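Local coordinates for protein phosphoethanolamine N-methyltransferase 1 (Haemonchus contortus, PDB 4KRG) that probably transfers a methyl group from S-adenosylmethionine to phosphoethanolamine, an early step toward phosphocholine in a parasitic nematode, at residues T18-Y23 and M131-D136; A47-S52 and G69-V74; P220-R225 and W229-W234. One frame throughout, in Å; residues are numbered along the deposited sequence.

Interaction 1: T18-Y23 and M131-D136; sequences TFWDKY and MMYLSD. With SAH (S-adenosyl-L-homocysteine), chain D; OPE (phosphoric acid mono-(2-amino-ethyl) ester), chain C.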
loop_
_atom_site.group_PDB
_atom_site.type_symbol
_atom_site.label_atom_id
_atom_site.label_comp_id
_atom_site.label_asym_id
_atom_site.label_seq_id
_atom_site.Cartn_x
_atom_site.Cartn_y
_atom_site.Cartn_z
ATOM N N THR A 18 22.746 10.071 14.988
ATOM C CA THR A 18 22.741 10.373 16.419
ATOM C C THR A 18 21.544 9.733 17.121
ATOM O O THR A 18 21.672 9.194 18.220
ATOM C CB THR A 18 22.681 11.885 16.673
ATOM O OG1 THR A 18 23.608 12.553 15.815
ATOM C CG2 THR A 18 23.024 12.196 18.117
ATOM N N PHE A 19 20.376 9.811 16.490
ATOM C CA PHE A 19 19.188 9.161 17.022
ATOM C C PHE A 19 19.433 7.665 17.180
ATOM O O PHE A 19 19.155 7.088 18.227
ATOM C CB PHE A 19 17.981 9.398 16.117
ATOM C CG PHE A 19 16.748 8.651 16.546
ATOM C CD1 PHE A 19 15.921 9.162 17.535
ATOM C CD2 PHE A 19 16.414 7.437 15.956
ATOM C CE1 PHE A 19 14.785 8.472 17.931
ATOM C CE2 PHE A 19 15.279 6.742 16.347
ATOM C CZ PHE A 19 14.463 7.259 17.334
ATOM N N TRP A 20 19.970 7.037 16.144
ATOM C CA TRP A 20 20.180 5.599 16.202
ATOM C C TRP A 20 21.347 5.209 17.100
ATOM O O TRP A 20 21.382 4.097 17.620
ATOM C CB TRP A 20 20.283 4.999 14.798
ATOM C CG TRP A 20 18.927 4.765 14.228
ATOM C CD1 TRP A 20 18.307 5.480 13.249
ATOM C CD2 TRP A 20 18.006 3.770 14.657
ATOM N NE1 TRP A 20 17.052 4.971 13.022
ATOM C CE2 TRP A 20 16.834 3.915 13.878
ATOM C CE3 TRP A 20 18.036 2.754 15.618
ATOM C CZ2 TRP A 20 15.724 3.092 14.031
ATOM C CZ3 TRP A 20 16.938 1.937 15.772
ATOM C CH2 TRP A 20 15.795 2.111 14.985
ATOM N N ASP A 21 22.283 6.132 17.298
ATOM C CA ASP A 21 23.353 5.926 18.269
ATOM C C ASP A 21 22.789 5.616 19.655
ATOM O O ASP A 21 23.382 4.853 20.413
ATOM C CB ASP A 21 24.267 7.153 18.348
ATOM C CG ASP A 21 25.307 7.184 17.247
ATOM O OD1 ASP A 21 25.518 6.141 16.598
ATOM O OD2 ASP A 21 25.923 8.254 17.041
ATOM N N LYS A 22 21.638 6.205 19.974
ATOM C CA LYS A 22 21.004 6.005 21.273
ATOM C C LYS A 22 20.613 4.548 21.522
ATOM O O LYS A 22 20.397 4.147 22.663
ATOM C CB LYS A 22 19.774 6.918 21.430
ATOM C CG LYS A 22 20.092 8.413 21.448
ATOM C CD LYS A 22 18.870 9.272 21.795
ATOM C CE LYS A 22 17.771 9.165 20.743
ATOM N NZ LYS A 22 16.593 10.024 21.071
ATOM N N TYR A 23 20.535 3.754 20.456
ATOM C CA TYR A 23 20.072 2.371 20.561
ATOM C C TYR A 23 21.177 1.331 20.362
ATOM O O TYR A 23 20.944 0.139 20.536
ATOM C CB TYR A 23 18.898 2.124 19.594
ATOM C CG TYR A 23 17.691 2.978 19.919
ATOM C CD1 TYR A 23 16.763 2.562 20.862
ATOM C CD2 TYR A 23 17.496 4.212 19.309
ATOM C CE1 TYR A 23 15.664 3.347 21.187
ATOM C CE2 TYR A 23 16.401 5.009 19.631
ATOM C CZ TYR A 23 15.489 4.567 20.569
ATOM O OH TYR A 23 14.391 5.336 20.898
HETATM N N MSE A 131 13.049 4.717 4.411
HETATM C CA MSE A 131 12.763 6.009 3.776
HETATM C C MSE A 131 12.368 7.082 4.793
HETATM O O MSE A 131 12.667 8.260 4.618
HETATM C CB MSE A 131 11.654 5.881 2.723
HETATM C CG MSE A 131 11.915 4.901 1.587
HETATM SE SE MSE A 131 13.551 5.290 0.585
HETATM C CE MSE A 131 14.755 4.107 1.589
HETATM N N MSE A 132 11.694 6.657 5.856
HETATM C CA MSE A 132 11.258 7.554 6.921
HETATM C C MSE A 132 12.449 8.172 7.660
HETATM O O MSE A 132 12.282 9.140 8.401
HETATM C CB MSE A 132 10.388 6.780 7.907
HETATM C CG MSE A 132 11.115 5.578 8.465
HETATM SE SE MSE A 132 9.945 4.171 9.160
HETATM C CE MSE A 132 9.528 4.963 10.895
ATOM N N TYR A 133 13.641 7.607 7.464
ATOM C CA TYR A 133 14.859 8.143 8.072
ATOM C C TYR A 133 15.733 8.881 7.051
ATOM O O TYR A 133 16.904 9.161 7.314
ATOM C CB TYR A 133 15.660 7.036 8.775
ATOM C CG TYR A 133 14.880 6.299 9.841
ATOM C CD1 TYR A 133 14.443 6.953 10.984
ATOM C CD2 TYR A 133 14.591 4.944 9.711
ATOM C CE1 TYR A 133 13.725 6.282 11.961
ATOM C CE2 TYR A 133 13.876 4.263 10.688
ATOM C CZ TYR A 133 13.447 4.941 11.809
ATOM O OH TYR A 133 12.728 4.285 12.778
ATOM N N LEU A 134 15.154 9.195 5.895
ATOM C CA LEU A 134 15.828 9.979 4.861
ATOM C C LEU A 134 15.035 11.250 4.560
ATOM O O LEU A 134 13.831 11.284 4.770
ATOM C CB LEU A 134 15.973 9.166 3.575
ATOM C CG LEU A 134 16.780 7.871 3.648
ATOM C CD1 LEU A 134 16.829 7.181 2.295
ATOM C CD2 LEU A 134 18.177 8.145 4.139
ATOM N N SER A 135 15.698 12.294 4.064
ATOM C CA SER A 135 14.983 13.498 3.639
ATOM C C SER A 135 14.292 13.203 2.321
ATOM O O SER A 135 14.589 12.198 1.679
ATOM C CB SER A 135 15.940 14.670 3.460
ATOM O OG SER A 135 16.834 14.412 2.394
ATOM N N ASP A 136 13.370 14.073 1.924
ATOM C CA ASP A 136 12.664 13.910 0.658
ATOM C C ASP A 136 13.618 13.791 -0.525
ATOM O O ASP A 136 13.411 12.963 -1.412
ATOM C CB ASP A 136 11.693 15.073 0.425
ATOM C CG ASP A 136 10.396 14.915 1.185
ATOM O OD1 ASP A 136 10.335 14.080 2.109
ATOM O OD2 ASP A 136 9.435 15.639 0.858
HETATM N N SAH D . 15.240 -2.939 8.770
HETATM C CA SAH D . 15.502 -3.558 10.080
HETATM C CB SAH D . 15.805 -2.420 11.113
HETATM C CG SAH D . 14.713 -1.356 11.202
HETATM S SD SAH D . 15.125 0.098 12.210
HETATM C C SAH D . 14.363 -4.391 10.511
HETATM O O SAH D . 13.223 -4.065 10.216
HETATM O OXT SAH D . 14.540 -5.198 11.399
HETATM C "C5'" SAH D . 16.186 1.123 11.159
HETATM C "C4'" SAH D . 17.462 0.622 10.752
HETATM O "O4'" SAH D . 17.923 1.362 9.590
HETATM C "C3'" SAH D . 18.481 0.816 11.802
HETATM O "O3'" SAH D . 19.348 -0.295 11.820
HETATM C "C2'" SAH D . 19.214 2.000 11.376
HETATM O "O2'" SAH D . 20.525 1.984 11.870
HETATM C "C1'" SAH D . 19.178 1.886 9.899
HETATM N N9 SAH D . 19.393 3.191 9.182
HETATM C C8 SAH D . 18.649 4.302 9.267
HETATM N N7 SAH D . 19.111 5.161 8.357
HETATM C C5 SAH D . 20.131 4.609 7.696
HETATM C C6 SAH D . 20.974 5.050 6.661
HETATM N N6 SAH D . 20.841 6.302 6.111
HETATM N N1 SAH D . 21.922 4.205 6.216
HETATM C C2 SAH D . 22.076 2.989 6.726
HETATM N N3 SAH D . 21.285 2.542 7.717
HETATM C C4 SAH D . 20.311 3.325 8.215
HETATM C CA OPE C . 9.510 1.729 13.966
HETATM C CB OPE C . 10.821 1.013 13.977
HETATM O O1 OPE C . 7.748 3.367 15.540
HETATM O O2 OPE C . 7.354 3.941 13.190
HETATM O O3 OPE C . 8.834 5.404 14.561
HETATM O O4 OPE C . 9.585 3.105 13.900
HETATM N N OPE C . 11.768 1.358 12.949
HETATM P P OPE C . 8.364 3.989 14.308
#

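Interaction 2: A47-S52 and G69-V74; sequences ADILSS and GRFTTV. With SAH (S-adenosyl-L-homocysteine), chain D.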
loop_
_atom_site.group_PDB
_atom_site.type_symbol
_atom_site.label_atom_id
_atom_site.label_comp_id
_atom_site.label_asym_id
_atom_site.label_seq_id
_atom_site.Cartn_x
_atom_site.Cartn_y
_atom_site.Cartn_z
ATOM N N ALA A 47 7.500 -12.575 9.014
ATOM C CA ALA A 47 6.821 -13.511 8.121
ATOM C C ALA A 47 5.849 -12.807 7.173
ATOM O O ALA A 47 5.770 -13.160 6.001
ATOM C CB ALA A 47 6.108 -14.593 8.920
ATOM N N ASP A 48 5.118 -11.812 7.677
ATOM C CA ASP A 48 4.250 -10.990 6.831
ATOM C C ASP A 48 5.024 -10.365 5.679
ATOM O O ASP A 48 4.567 -10.346 4.545
ATOM C CB ASP A 48 3.617 -9.856 7.641
ATOM C CG ASP A 48 2.528 -10.333 8.584
ATOM O OD1 ASP A 48 2.017 -11.457 8.422
ATOM O OD2 ASP A 48 2.182 -9.551 9.490
ATOM N N ILE A 49 6.196 -9.832 5.989
ATOM C CA ILE A 49 7.016 -9.167 4.990
ATOM C C ILE A 49 7.677 -10.182 4.053
ATOM O O ILE A 49 7.580 -10.073 2.828
ATOM C CB ILE A 49 8.106 -8.297 5.657
ATOM C CG1 ILE A 49 7.470 -7.159 6.466
ATOM C CG2 ILE A 49 9.081 -7.770 4.614
ATOM C CD1 ILE A 49 6.612 -6.198 5.658
ATOM N N LEU A 50 8.343 -11.174 4.632
ATOM C CA LEU A 50 9.092 -12.137 3.835
ATOM C C LEU A 50 8.197 -12.983 2.928
ATOM O O LEU A 50 8.589 -13.342 1.820
ATOM C CB LEU A 50 9.989 -13.005 4.724
ATOM C CG LEU A 50 11.179 -12.243 5.309
ATOM C CD1 LEU A 50 12.001 -13.143 6.196
ATOM C CD2 LEU A 50 12.045 -11.673 4.206
ATOM N N SER A 51 6.984 -13.280 3.380
ATOM C CA SER A 51 6.075 -14.075 2.566
ATOM C C SER A 51 5.504 -13.272 1.399
ATOM O O SER A 51 4.852 -13.830 0.520
ATOM C CB SER A 51 4.945 -14.648 3.410
ATOM O OG SER A 51 3.930 -13.682 3.575
ATOM N N SER A 52 5.765 -11.967 1.375
ATOM C CA SER A 52 5.264 -11.123 0.292
ATOM C C SER A 52 6.279 -10.985 -0.839
ATOM O O SER A 52 5.962 -10.467 -1.905
ATOM C CB SER A 52 4.879 -9.738 0.814
ATOM O OG SER A 52 6.025 -8.933 1.021
ATOM N N GLY A 69 19.867 -7.640 11.547
ATOM C CA GLY A 69 19.742 -8.563 10.437
ATOM C C GLY A 69 18.643 -9.595 10.505
ATOM O O GLY A 69 18.780 -10.672 9.920
ATOM N N ARG A 70 17.545 -9.291 11.191
ATOM C CA ARG A 70 16.484 -10.293 11.324
ATOM C C ARG A 70 15.890 -10.740 9.980
ATOM O O ARG A 70 15.432 -11.864 9.850
ATOM C CB ARG A 70 15.405 -9.847 12.314
ATOM C CG ARG A 70 14.750 -8.545 11.977
ATOM C CD ARG A 70 13.866 -8.033 13.107
ATOM N NE ARG A 70 13.044 -6.946 12.602
ATOM C CZ ARG A 70 11.786 -7.062 12.190
ATOM N NH1 ARG A 70 11.147 -8.220 12.243
ATOM N NH2 ARG A 70 11.165 -5.999 11.729
ATOM N N PHE A 71 15.914 -9.870 8.979
ATOM C CA PHE A 71 15.516 -10.274 7.634
ATOM C C PHE A 71 16.670 -10.941 6.888
ATOM O O PHE A 71 16.470 -11.936 6.188
ATOM C CB PHE A 71 15.000 -9.078 6.836
ATOM C CG PHE A 71 13.688 -8.548 7.324
ATOM C CD1 PHE A 71 12.518 -9.255 7.100
ATOM C CD2 PHE A 71 13.620 -7.342 7.999
ATOM C CE1 PHE A 71 11.294 -8.768 7.546
ATOM C CE2 PHE A 71 12.398 -6.851 8.447
ATOM C CZ PHE A 71 11.237 -7.570 8.219
ATOM N N THR A 72 17.869 -10.380 7.033
ATOM C CA THR A 72 19.068 -10.919 6.392
ATOM C C THR A 72 19.200 -12.404 6.671
ATOM O O THR A 72 19.480 -13.193 5.772
ATOM C CB THR A 72 20.338 -10.185 6.869
ATOM O OG1 THR A 72 20.356 -8.867 6.314
ATOM C CG2 THR A 72 21.592 -10.918 6.426
ATOM N N THR A 73 18.962 -12.776 7.923
ATOM C CA THR A 73 19.045 -14.161 8.363
ATOM C C THR A 73 18.213 -15.102 7.492
ATOM O O THR A 73 18.692 -16.155 7.081
ATOM C CB THR A 73 18.616 -14.289 9.836
ATOM O OG1 THR A 73 19.540 -13.568 10.660
ATOM C CG2 THR A 73 18.603 -15.740 10.262
ATOM N N VAL A 74 16.977 -14.715 7.201
ATOM C CA VAL A 74 16.085 -15.565 6.430
ATOM C C VAL A 74 16.273 -15.374 4.923
ATOM O O VAL A 74 16.137 -16.326 4.154
ATOM C CB VAL A 74 14.607 -15.350 6.834
ATOM C CG1 VAL A 74 13.697 -16.302 6.072
ATOM C CG2 VAL A 74 14.426 -15.560 8.335
HETATM N N SAH D . 15.240 -2.939 8.770
HETATM C CA SAH D . 15.502 -3.558 10.080
HETATM C CB SAH D . 15.805 -2.420 11.113
HETATM C CG SAH D . 14.713 -1.356 11.202
HETATM S SD SAH D . 15.125 0.098 12.210
HETATM C C SAH D . 14.363 -4.391 10.511
HETATM O O SAH D . 13.223 -4.065 10.216
HETATM O OXT SAH D . 14.540 -5.198 11.399
HETATM C "C5'" SAH D . 16.186 1.123 11.159
HETATM C "C4'" SAH D . 17.462 0.622 10.752
HETATM O "O4'" SAH D . 17.923 1.362 9.590
HETATM C "C3'" SAH D . 18.481 0.816 11.802
HETATM O "O3'" SAH D . 19.348 -0.295 11.820
HETATM C "C2'" SAH D . 19.214 2.000 11.376
HETATM O "O2'" SAH D . 20.525 1.984 11.870
HETATM C "C1'" SAH D . 19.178 1.886 9.899
HETATM N N9 SAH D . 19.393 3.191 9.182
HETATM C C8 SAH D . 18.649 4.302 9.267
HETATM N N7 SAH D . 19.111 5.161 8.357
HETATM C C5 SAH D . 20.131 4.609 7.696
HETATM C C6 SAH D . 20.974 5.050 6.661
HETATM N N6 SAH D . 20.841 6.302 6.111
HETATM N N1 SAH D . 21.922 4.205 6.216
HETATM C C2 SAH D . 22.076 2.989 6.726
HETATM N N3 SAH D . 21.285 2.542 7.717
HETATM C C4 SAH D . 20.311 3.325 8.215
#

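Interaction 3: P220-R225 and W229-W234; sequences PTYIRR and WRQVHW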
loop_
_atom_site.group_PDB
_atom_site.type_symbol
_atom_site.label_atom_id
_atom_site.label_comp_id
_atom_site.label_asym_id
_atom_site.label_seq_id
_atom_site.Cartn_x
_atom_site.Cartn_y
_atom_site.Cartn_z
ATOM N N PRO A 220 -0.142 -7.055 8.240
ATOM C CA PRO A 220 -1.186 -7.723 9.034
ATOM C C PRO A 220 -0.965 -7.702 10.545
ATOM O O PRO A 220 -1.900 -7.404 11.288
ATOM C CB PRO A 220 -1.158 -9.161 8.503
ATOM C CG PRO A 220 -0.736 -9.000 7.091
ATOM C CD PRO A 220 0.275 -7.886 7.094
ATOM N N THR A 221 0.251 -8.000 10.987
ATOM C CA THR A 221 0.593 -7.984 12.410
ATOM C C THR A 221 0.311 -6.647 13.104
ATOM O O THR A 221 -0.097 -6.611 14.266
ATOM C CB THR A 221 2.069 -8.348 12.602
ATOM O OG1 THR A 221 2.296 -9.658 12.072
ATOM C CG2 THR A 221 2.457 -8.323 14.069
ATOM N N TYR A 222 0.535 -5.547 12.394
ATOM C CA TYR A 222 0.302 -4.231 12.976
ATOM C C TYR A 222 -1.168 -3.847 13.037
ATOM O O TYR A 222 -1.565 -3.027 13.860
ATOM C CB TYR A 222 1.163 -3.164 12.303
ATOM C CG TYR A 222 2.518 -3.098 12.953
ATOM C CD1 TYR A 222 2.754 -2.231 14.005
ATOM C CD2 TYR A 222 3.544 -3.944 12.560
ATOM C CE1 TYR A 222 3.977 -2.181 14.631
ATOM C CE2 TYR A 222 4.783 -3.904 13.181
ATOM C CZ TYR A 222 4.992 -3.017 14.215
ATOM O OH TYR A 222 6.210 -2.960 14.841
ATOM N N ILE A 223 -1.984 -4.453 12.188
ATOM C CA ILE A 223 -3.418 -4.273 12.339
ATOM C C ILE A 223 -3.906 -5.105 13.520
ATOM O O ILE A 223 -4.573 -4.583 14.415
ATOM C CB ILE A 223 -4.186 -4.649 11.069
ATOM C CG1 ILE A 223 -3.845 -3.667 9.945
ATOM C CG2 ILE A 223 -5.689 -4.653 11.342
ATOM C CD1 ILE A 223 -4.453 -4.032 8.616
ATOM N N ARG A 224 -3.560 -6.392 13.542
ATOM C CA ARG A 224 -4.109 -7.295 14.554
ATOM C C ARG A 224 -3.700 -6.926 15.963
ATOM O O ARG A 224 -4.513 -6.978 16.885
ATOM C CB ARG A 224 -3.697 -8.742 14.294
ATOM C CG ARG A 224 -4.278 -9.350 13.042
ATOM C CD ARG A 224 -4.128 -10.859 13.087
ATOM N NE ARG A 224 -2.785 -11.266 13.478
ATOM C CZ ARG A 224 -1.761 -11.319 12.634
ATOM N NH1 ARG A 224 -1.941 -10.980 11.366
ATOM N NH2 ARG A 224 -0.564 -11.709 13.053
ATOM N N ARG A 225 -2.438 -6.558 16.138
ATOM C CA ARG A 225 -1.898 -6.361 17.477
ATOM C C ARG A 225 -1.698 -4.910 17.883
ATOM O O ARG A 225 -1.585 -4.613 19.067
ATOM C CB ARG A 225 -0.599 -7.147 17.635
ATOM C CG ARG A 225 -0.803 -8.625 17.412
ATOM C CD ARG A 225 0.452 -9.425 17.633
ATOM N NE ARG A 225 0.181 -10.856 17.506
ATOM C CZ ARG A 225 0.461 -11.764 18.436
ATOM N NH1 ARG A 225 1.051 -11.399 19.564
ATOM N NH2 ARG A 225 0.168 -13.042 18.229
ATOM N N TRP A 229 -3.244 0.479 10.739
ATOM C CA TRP A 229 -3.355 0.150 9.318
ATOM C C TRP A 229 -2.287 0.849 8.488
ATOM O O TRP A 229 -2.173 0.611 7.287
ATOM C CB TRP A 229 -4.730 0.589 8.786
ATOM C CG TRP A 229 -5.851 -0.392 9.005
ATOM C CD1 TRP A 229 -6.498 -1.109 8.047
ATOM C CD2 TRP A 229 -6.452 -0.755 10.259
ATOM N NE1 TRP A 229 -7.467 -1.898 8.620
ATOM C CE2 TRP A 229 -7.460 -1.706 9.974
ATOM C CE3 TRP A 229 -6.249 -0.375 11.589
ATOM C CZ2 TRP A 229 -8.257 -2.276 10.975
ATOM C CZ3 TRP A 229 -7.036 -0.947 12.578
ATOM C CH2 TRP A 229 -8.025 -1.888 12.264
ATOM N N ARG A 230 -1.514 1.722 9.126
ATOM C CA ARG A 230 -0.605 2.620 8.407
ATOM C C ARG A 230 0.850 2.149 8.358
ATOM O O ARG A 230 1.745 2.920 8.013
ATOM C CB ARG A 230 -0.685 4.040 8.976
ATOM C CG ARG A 230 -1.998 4.754 8.673
ATOM C CD ARG A 230 -2.171 5.987 9.545
ATOM N NE ARG A 230 -3.096 6.955 8.957
ATOM C CZ ARG A 230 -3.388 8.133 9.492
ATOM N NH1 ARG A 230 -2.841 8.498 10.646
ATOM N NH2 ARG A 230 -4.232 8.949 8.872
ATOM N N GLN A 231 1.079 0.890 8.716
ATOM C CA GLN A 231 2.345 0.234 8.423
ATOM C C GLN A 231 2.201 -0.321 7.023
ATOM O O GLN A 231 1.620 -1.389 6.823
ATOM C CB GLN A 231 2.603 -0.891 9.411
ATOM C CG GLN A 231 2.882 -0.385 10.808
ATOM C CD GLN A 231 4.192 0.355 10.878
ATOM O OE1 GLN A 231 5.253 -0.238 10.694
ATOM N NE2 GLN A 231 4.129 1.663 11.120
ATOM N N VAL A 232 2.711 0.420 6.049
ATOM C CA VAL A 232 2.391 0.146 4.661
ATOM C C VAL A 232 3.625 -0.321 3.909
ATOM O O VAL A 232 4.719 0.228 4.068
ATOM C CB VAL A 232 1.758 1.379 3.967
ATOM C CG1 VAL A 232 1.238 1.011 2.578
ATOM C CG2 VAL A 232 0.612 1.953 4.815
ATOM N N HIS A 233 3.451 -1.363 3.102
ATOM C CA HIS A 233 4.545 -1.852 2.275
ATOM C C HIS A 233 4.133 -2.100 0.828
ATOM O O HIS A 233 2.943 -2.210 0.511
ATOM C CB HIS A 233 5.264 -3.057 2.905
ATOM C CG HIS A 233 4.459 -4.322 2.951
ATOM N ND1 HIS A 233 5.022 -5.557 2.695
ATOM C CD2 HIS A 233 3.169 -4.558 3.271
ATOM C CE1 HIS A 233 4.104 -6.496 2.841
ATOM N NE2 HIS A 233 2.965 -5.913 3.187
ATOM N N TRP A 234 5.137 -2.147 -0.043
ATOM C CA TRP A 234 4.935 -2.196 -1.483
ATOM C C TRP A 234 5.985 -3.088 -2.107
ATOM O O TRP A 234 7.149 -3.040 -1.721
ATOM C CB TRP A 234 5.098 -0.799 -2.093
ATOM C CG TRP A 234 4.309 0.275 -1.421
ATOM C CD1 TRP A 234 3.033 0.657 -1.711
ATOM C CD2 TRP A 234 4.753 1.113 -0.349
ATOM N NE1 TRP A 234 2.651 1.675 -0.880
ATOM C CE2 TRP A 234 3.681 1.976 -0.037
ATOM C CE3 TRP A 234 5.937 1.214 0.383
ATOM C CZ2 TRP A 234 3.772 2.928 0.980
ATOM C CZ3 TRP A 234 6.020 2.159 1.394
ATOM C CH2 TRP A 234 4.945 3.004 1.679
#

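Interaction 1: T18-Y23 and M131-D136
W20 and Y133 meet in a T-shaped (edge-to-face) stack inside the cofactor and substrate pocket of a Rossmann-like methyltransferase domain. W20 comes from the helix 9-21; Y133 sits in the loop between strand 122-126 and helix 136-149. The indole presents its edge and the phenol ring its face: the planes stand at 82°, with the centroids of the W20 five-membered ring and the Y133 ring 4.8 Å apart. W20 NE1 hangs 3.6 Å above the plane of the Y133 ring, over its centre; buried and without a hydrogen-bond partner in the model, it has this pi face as its neighbour. Farther along the same edge, W20 CZ2 lies 3.5 Å from Y133 OH. On the other face of the phenol ring rests CG of selenomethionine M132, offset toward the rim, so the ring is sandwiched.

Both ligands border the pair. S-adenosylhomocysteine crosses one face of the indole with its ribose atom C2', while F19 CE2 backs the opposite face. The ligand sulfur SD stands 3.5 Å from W20 CH2, at the far end of the six-membered ring, and the ligand C5' approaches Y133 CE2 at 3.9 Å. L134 CD2 borders the adenine amino group, 3.8 Å from N6. At Y133, chi1 of -57° sets CG anti to the carbonyl carbon and carries the ring from the loop toward W20, with the hydroxyl at the substrate amine. The methyl CE of M132 reaches the phosphate end, 3.3 Å from O2 of phosphoethanolamine. The other end of that substrate is bound by the phenol: the substrate N donates a hydrogen bond to Y133 OH, 3.1 Å away, near the plane of the Y133 ring.

Interaction 2: A47-S52 and G69-V74
I49 and L50, on helix 38-50, pack on F71 and V74 of helix 70-78, just after G69, the last glycine of the GxGxG cofactor loop of class I methyltransferases. Across the two segments the contact is apolar. L50 meets F71 at the ring edge, its CG 3.7 Å from F71 CD1 and close to the ring plane. I49 approaches the same ring obliquely, with CB 3.7 Å from F71 CE1. The CD1 methyl of L50 turns to V74, 3.5 Å from V74 CB, tighter than ordinary van der Waals contact.

Polar contacts go to the ligand. R70 grips the carboxylate of S-adenosylhomocysteine twice: NE donates to OXT at 2.6 Å, bent to 134° at the hydrogen, and NH2 to O at 3.2 Å. Its chi1 of 58° places CG between the backbone N and the carbonyl carbon, and the chain then runs extended as far as NE, which meets the carboxylate. F71 CE2 lies over one face of the guanidinium, 3.6 Å above its plane, and is also 3.4 Å from carboxylate atom O, which sits at the edge of the F71 ring.

Within 47-52, two donors of S52 share I49 O: OG, which donates to a lone pair, and the backbone N.

In the surrounding fold, R70 forms a salt bridge with E42 of helix 38-50, the ring of F71 meets F126 on strand 122-126, and I49 packs against H157 and R159 of strand 154-161.

Interaction 3: P220-R225 and W229-W234
The helix 220-226 fills the connection between antiparallel strands 208-218 and 231-240, and here it packs on the start of the second of these strands and the turn before it. Two pairs carry the contact, each a flat group meeting an aliphatic chain. I223 stands over the W229 indole in a CH-pi contact: I223 CG2 lies 3.7 Å from the centroid of the W229 six-membered ring, 18° off its normal, and 3.5 Å from W229 CZ2. The other branch of I223 reaches the five-membered ring, its CD1 3.6 Å from W229 CD1, so the two branches together cover both rings. The indole nitrogen NE1 is engaged outside the contact by the backbone O of V350.

The preceding residue, Y222, offers its ring to Q231. Q231 CG touches Y222 CG at 3.5 Å, and Q231 CD sits 4.3 Å above the ring plane, offset toward the rim, with the amide tilted 41° from the ring. The bend at chi2 (-68°) brings CD and the amide over the tyrosine ring.

The amide itself is claimed by residues outside the two segments: OE1 accepts from R159 NE and W129 NE1, and NE2 is hydrogen-bonded to S161 OG. S161 also binds phosphoethanolamine. The side chain of Q231 is about 4 Å from the bound phosphoethanolamine. The helix thus supplies apolar surface to the chain of Q231, while the bonds at both amide atoms fix its rotation and probably help to position S161 for the substrate.

In the fold
Interactions 1 and 2 hold S-adenosylhomocysteine from different ends, the first at its sulfur, ribose and adenine, the second at its carboxylate; their centres are 21 Å apart. Phosphoethanolamine lies beside interaction 1, its N 3.7 Å from the ligand sulfur SD, a spacing consistent with methyl transfer. Interaction 3 flanks the substrate from another direction through Q231; its nearest atoms are about 6 Å from those of interaction 1. Interactions 2 and 3 touch directly, with centres 15 Å apart: D48 OD2 and T221 OG1 are 2.6 Å apart, a probable hydrogen bond, and I49 CD1 packs 3.4 Å from H233 ND1, joining helix 38-50 to helix 220-226 and strand 231-240.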